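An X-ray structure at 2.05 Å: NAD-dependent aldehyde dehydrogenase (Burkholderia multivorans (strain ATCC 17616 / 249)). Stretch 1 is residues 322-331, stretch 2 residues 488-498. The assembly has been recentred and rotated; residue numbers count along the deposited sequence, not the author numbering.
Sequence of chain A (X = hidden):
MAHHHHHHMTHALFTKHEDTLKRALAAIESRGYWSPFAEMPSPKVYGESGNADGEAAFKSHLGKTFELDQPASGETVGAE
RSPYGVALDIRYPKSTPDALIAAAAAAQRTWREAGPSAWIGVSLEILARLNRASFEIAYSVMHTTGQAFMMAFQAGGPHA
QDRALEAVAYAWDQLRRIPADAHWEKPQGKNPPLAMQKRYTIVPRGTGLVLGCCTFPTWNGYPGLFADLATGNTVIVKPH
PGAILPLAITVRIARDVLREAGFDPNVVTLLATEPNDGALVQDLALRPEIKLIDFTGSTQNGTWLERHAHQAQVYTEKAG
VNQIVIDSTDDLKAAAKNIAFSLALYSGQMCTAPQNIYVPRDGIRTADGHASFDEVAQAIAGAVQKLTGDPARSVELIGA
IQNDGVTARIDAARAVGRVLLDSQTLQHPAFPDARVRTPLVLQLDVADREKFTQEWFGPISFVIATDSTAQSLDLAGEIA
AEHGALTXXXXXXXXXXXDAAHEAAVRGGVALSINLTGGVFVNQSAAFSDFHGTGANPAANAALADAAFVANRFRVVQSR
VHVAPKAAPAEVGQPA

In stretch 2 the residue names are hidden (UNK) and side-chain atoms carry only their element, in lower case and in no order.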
# COMPACT_ATOMS: atom_id res chain seq x y z
N ASN A 322 -7.73 -18.18 16.52
CA ASN A 322 -6.51 -18.17 17.32
C ASN A 322 -6.32 -19.53 17.99
O ASN A 322 -7.27 -20.12 18.52
CB ASN A 322 -6.57 -17.06 18.36
CG ASN A 322 -6.67 -15.67 17.72
OD1 ASN A 322 -6.03 -15.41 16.70
ND2 ASN A 322 -7.48 -14.81 18.29
N GLN A 323 -5.08 -20.00 17.98
CA GLN A 323 -4.78 -21.41 18.22
C GLN A 323 -3.62 -21.55 19.20
O GLN A 323 -2.72 -20.71 19.24
CB GLN A 323 -4.42 -22.10 16.90
CG GLN A 323 -5.60 -22.28 15.96
CD GLN A 323 -5.18 -22.69 14.56
OE1 GLN A 323 -4.36 -22.02 13.92
NE2 GLN A 323 -5.71 -23.81 14.09
N ILE A 324 -3.67 -22.62 20.00
CA ILE A 324 -2.58 -23.01 20.88
C ILE A 324 -2.21 -24.45 20.54
O ILE A 324 -3.08 -25.32 20.46
CB ILE A 324 -2.94 -22.91 22.37
CG1 ILE A 324 -3.36 -21.49 22.76
CG2 ILE A 324 -1.76 -23.33 23.23
CD1 ILE A 324 -3.76 -21.39 24.23
N VAL A 325 -0.91 -24.71 20.35
CA VAL A 325 -0.39 -26.06 20.13
C VAL A 325 0.37 -26.45 21.39
O VAL A 325 1.36 -25.81 21.74
CB VAL A 325 0.51 -26.13 18.89
CG1 VAL A 325 1.20 -27.50 18.83
CG2 VAL A 325 -0.30 -25.90 17.60
N ILE A 326 -0.10 -27.50 22.06
CA ILE A 326 0.55 -28.00 23.27
C ILE A 326 1.27 -29.30 22.92
O ILE A 326 0.65 -30.32 22.61
CB ILE A 326 -0.43 -28.22 24.43
CG1 ILE A 326 -1.14 -26.90 24.79
CG2 ILE A 326 0.33 -28.75 25.63
CD1 ILE A 326 -2.04 -26.98 26.01
N ASP A 327 2.60 -29.25 22.99
CA ASP A 327 3.45 -30.40 22.71
C ASP A 327 4.10 -30.97 23.96
O ASP A 327 4.17 -32.20 24.12
CB ASP A 327 4.56 -30.02 21.72
CG ASP A 327 5.60 -31.11 21.58
OD1 ASP A 327 5.29 -32.12 20.91
OD2 ASP A 327 6.71 -30.99 22.17
N SER A 328 4.62 -30.10 24.82
CA SER A 328 5.37 -30.49 26.01
C SER A 328 5.63 -29.24 26.83
O SER A 328 5.55 -28.12 26.31
CB SER A 328 6.69 -31.19 25.63
OG SER A 328 7.36 -30.50 24.57
N THR A 329 5.90 -29.42 28.12
CA THR A 329 6.14 -28.27 28.97
C THR A 329 7.02 -28.70 30.15
O THR A 329 7.08 -29.87 30.51
CB THR A 329 4.82 -27.63 29.45
OG1 THR A 329 5.07 -26.37 30.09
CG2 THR A 329 4.10 -28.56 30.41
N ASP A 330 7.72 -27.73 30.72
CA ASP A 330 8.52 -27.96 31.91
C ASP A 330 7.74 -27.69 33.18
O ASP A 330 8.27 -27.89 34.27
CB ASP A 330 9.80 -27.10 31.87
CG ASP A 330 9.51 -25.61 31.86
OD1 ASP A 330 10.38 -24.84 32.32
OD2 ASP A 330 8.42 -25.20 31.40
N ASP A 331 6.48 -27.26 33.07
CA ASP A 331 5.67 -26.90 34.24
C ASP A 331 4.22 -26.82 33.75
O ASP A 331 3.77 -25.77 33.30
CB ASP A 331 6.15 -25.59 34.84
CG ASP A 331 5.40 -25.21 36.11
OD1 ASP A 331 4.38 -25.86 36.47
OD2 ASP A 331 5.85 -24.24 36.76
N UNK A 488 -0.82 -17.21 17.39
CA UNK A 488 -0.53 -18.63 17.49
C UNK A 488 0.44 -18.82 18.65
O UNK A 488 1.43 -18.10 18.75
c UNK A 488 1.42 -20.91 14.99
c UNK A 488 -0.56 -21.62 16.42
c UNK A 488 0.59 -20.62 16.25
c UNK A 488 0.07 -19.18 16.19
N UNK A 489 0.15 -19.78 19.52
CA UNK A 489 0.91 -20.01 20.74
C UNK A 489 1.34 -21.47 20.79
O UNK A 489 0.53 -22.37 20.52
c UNK A 489 0.06 -19.65 21.97
o UNK A 489 0.77 -19.78 23.19
N UNK A 490 2.60 -21.73 21.13
CA UNK A 490 3.11 -23.09 21.16
C UNK A 490 3.80 -23.36 22.49
O UNK A 490 4.53 -22.51 23.01
c UNK A 490 5.29 -22.49 20.02
c UNK A 490 4.47 -24.88 19.96
c UNK A 490 4.06 -23.39 19.97
N UNK A 491 3.57 -24.55 23.04
CA UNK A 491 4.23 -25.04 24.25
C UNK A 491 5.00 -26.28 23.86
O UNK A 491 4.40 -27.29 23.46
c UNK A 491 3.07 -23.49 27.03
o UNK A 491 0.76 -20.69 27.41
c UNK A 491 1.43 -23.58 25.28
c UNK A 491 3.22 -25.35 25.35
c UNK A 491 2.55 -24.13 25.90
c UNK A 491 0.83 -22.43 25.77
c UNK A 491 2.47 -22.35 27.53
c UNK A 491 1.35 -21.82 26.90
N UNK A 492 6.33 -26.21 23.95
CA UNK A 492 7.18 -27.37 23.70
C UNK A 492 8.54 -27.15 24.34
O UNK A 492 9.05 -26.03 24.36
o UNK A 492 8.19 -28.76 21.99
c UNK A 492 7.36 -27.63 22.20
N UNK A 493 9.12 -28.23 24.87
CA UNK A 493 10.50 -28.20 25.32
C UNK A 493 11.47 -28.74 24.27
O UNK A 493 12.66 -28.90 24.56
o UNK A 493 10.36 -30.37 26.34
c UNK A 493 10.67 -29.00 26.61
c UNK A 493 9.72 -28.46 27.69
N UNK A 494 10.99 -29.01 23.05
CA UNK A 494 11.79 -29.64 22.01
C UNK A 494 12.14 -28.60 20.95
O UNK A 494 11.24 -27.94 20.42
c UNK A 494 11.04 -30.81 21.38
N UNK A 495 13.44 -28.45 20.67
CA UNK A 495 13.89 -27.43 19.73
C UNK A 495 13.34 -27.68 18.33
O UNK A 495 13.05 -26.73 17.60
o UNK A 495 15.28 -25.79 21.50
o UNK A 495 17.17 -26.89 21.25
c UNK A 495 15.99 -26.63 20.90
c UNK A 495 15.41 -27.36 19.70
N UNK A 496 13.22 -28.95 17.92
CA UNK A 496 12.71 -29.23 16.59
C UNK A 496 11.23 -28.88 16.46
O UNK A 496 10.77 -28.50 15.38
o UNK A 496 11.23 -32.32 16.67
c UNK A 496 12.19 -31.67 17.14
o UNK A 496 12.54 -31.74 18.34
c UNK A 496 12.93 -30.71 16.22
N UNK A 497 10.46 -29.02 17.55
CA UNK A 497 9.07 -28.60 17.52
C UNK A 497 8.97 -27.07 17.46
O UNK A 497 8.14 -26.51 16.72
c UNK A 497 6.86 -28.63 18.74
c UNK A 497 8.30 -29.19 18.71
c UNK A 497 8.32 -30.74 18.66
N UNK A 498 9.79 -26.37 18.24
CA UNK A 498 9.80 -24.91 18.14
C UNK A 498 10.13 -24.48 16.72
O UNK A 498 9.53 -23.53 16.19
c UNK A 498 10.79 -24.30 19.16
c UNK A 498 10.43 -24.77 20.56
c UNK A 498 9.05 -24.33 21.00
c UNK A 498 10.73 -22.79 19.09
O HOH W 1 9.95 -32.69 24.70

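Position 488 carries four carbons, forked at the second. Its CA lies 5.1 Å from the CA of Gln323, and one terminal carbon reaches 3.9 Å from Gln323 CB; a fork at that point identifies Leu488. At 489 one carbon bears one oxygen, and the carbon, CB, packs 4.0 Å from Ile324 CG1: Ser489. The backbone of Ser489 bonds in both directions: its N donates to Gln323 O (3.0 Å) and its O accepts from Val325 N (2.8 Å).

Position 490 has three carbons, the first carrying the other two, one of which lies 4.3 Å from Val325 CB. This is Val490, on the same sheet face as Leu488, whose CD1 lies 4.4 Å from Val325 CG2.

Position 491 shows one carbon, then a six-carbon ring bearing an oxygen. One ring carbon lies 3.7 Å from Ile324 CG2, which meets the ring edge, and another lies 4.2 Å from Ile326 CG1. This is Tyr491, and the two ring carbons are CE2 and CD2. The hydroxyl bonds elsewhere in the structure. Tyr491 N donates to Val325 O (2.9 Å), and Tyr491 O accepts from both Asp327 N (2.7 Å) and Ser328 N (3.1 Å).

One carbon and one oxygen at 492, the oxygen 2.7 Å from Asp327 OD2, again give serine. Ser492 OG donates to Asp327 OD2, which also accepts from Ser328 OG (2.5 Å).

At 493 the first carbon bears one oxygen and one carbon, and the branch carbon rests 3.7 Å from Asp330 N, as fits Thr493. Thr493 N donates to Ser328 OG (2.9 Å). A water 2.9 Å from Thr493 OG1 also donates weakly to Ser328 OG, at 3.4 Å.

A single carbon at 494, 4.4 Å from Asp327 OD2, marks Ala494. Its N donates to Ser492 OG (3.0 Å), and it occupies the N-cap position of the following helix.

Positions 495 and 496 each have two carbons, the second carrying two oxygens; neither touches stretch 1. They are Asp495 and Asp496. At 497, three carbons branch at the first, and one of the outer carbons approaches Asp327 OD2 at 3.9 Å: Val497. Position 498 has four carbons, forked at the first with one arm two carbons long, and makes no contact: Ile498. Its N donates to Ala494 O at 3.1 Å.

The contact thus combines two modes. Parallel strands pair through alternating backbone bonds, with Leu488 and Val490 packing beside Val325 on one face and Tyr491 beside Ile324 and Ile326 on the other. Beyond the strands, side-chain oxygens of Asp327 and Ser328 take over, accepting bonds from the turn that leads into the helix.

Stretch 2 (488-498) LSVYSTADDVI
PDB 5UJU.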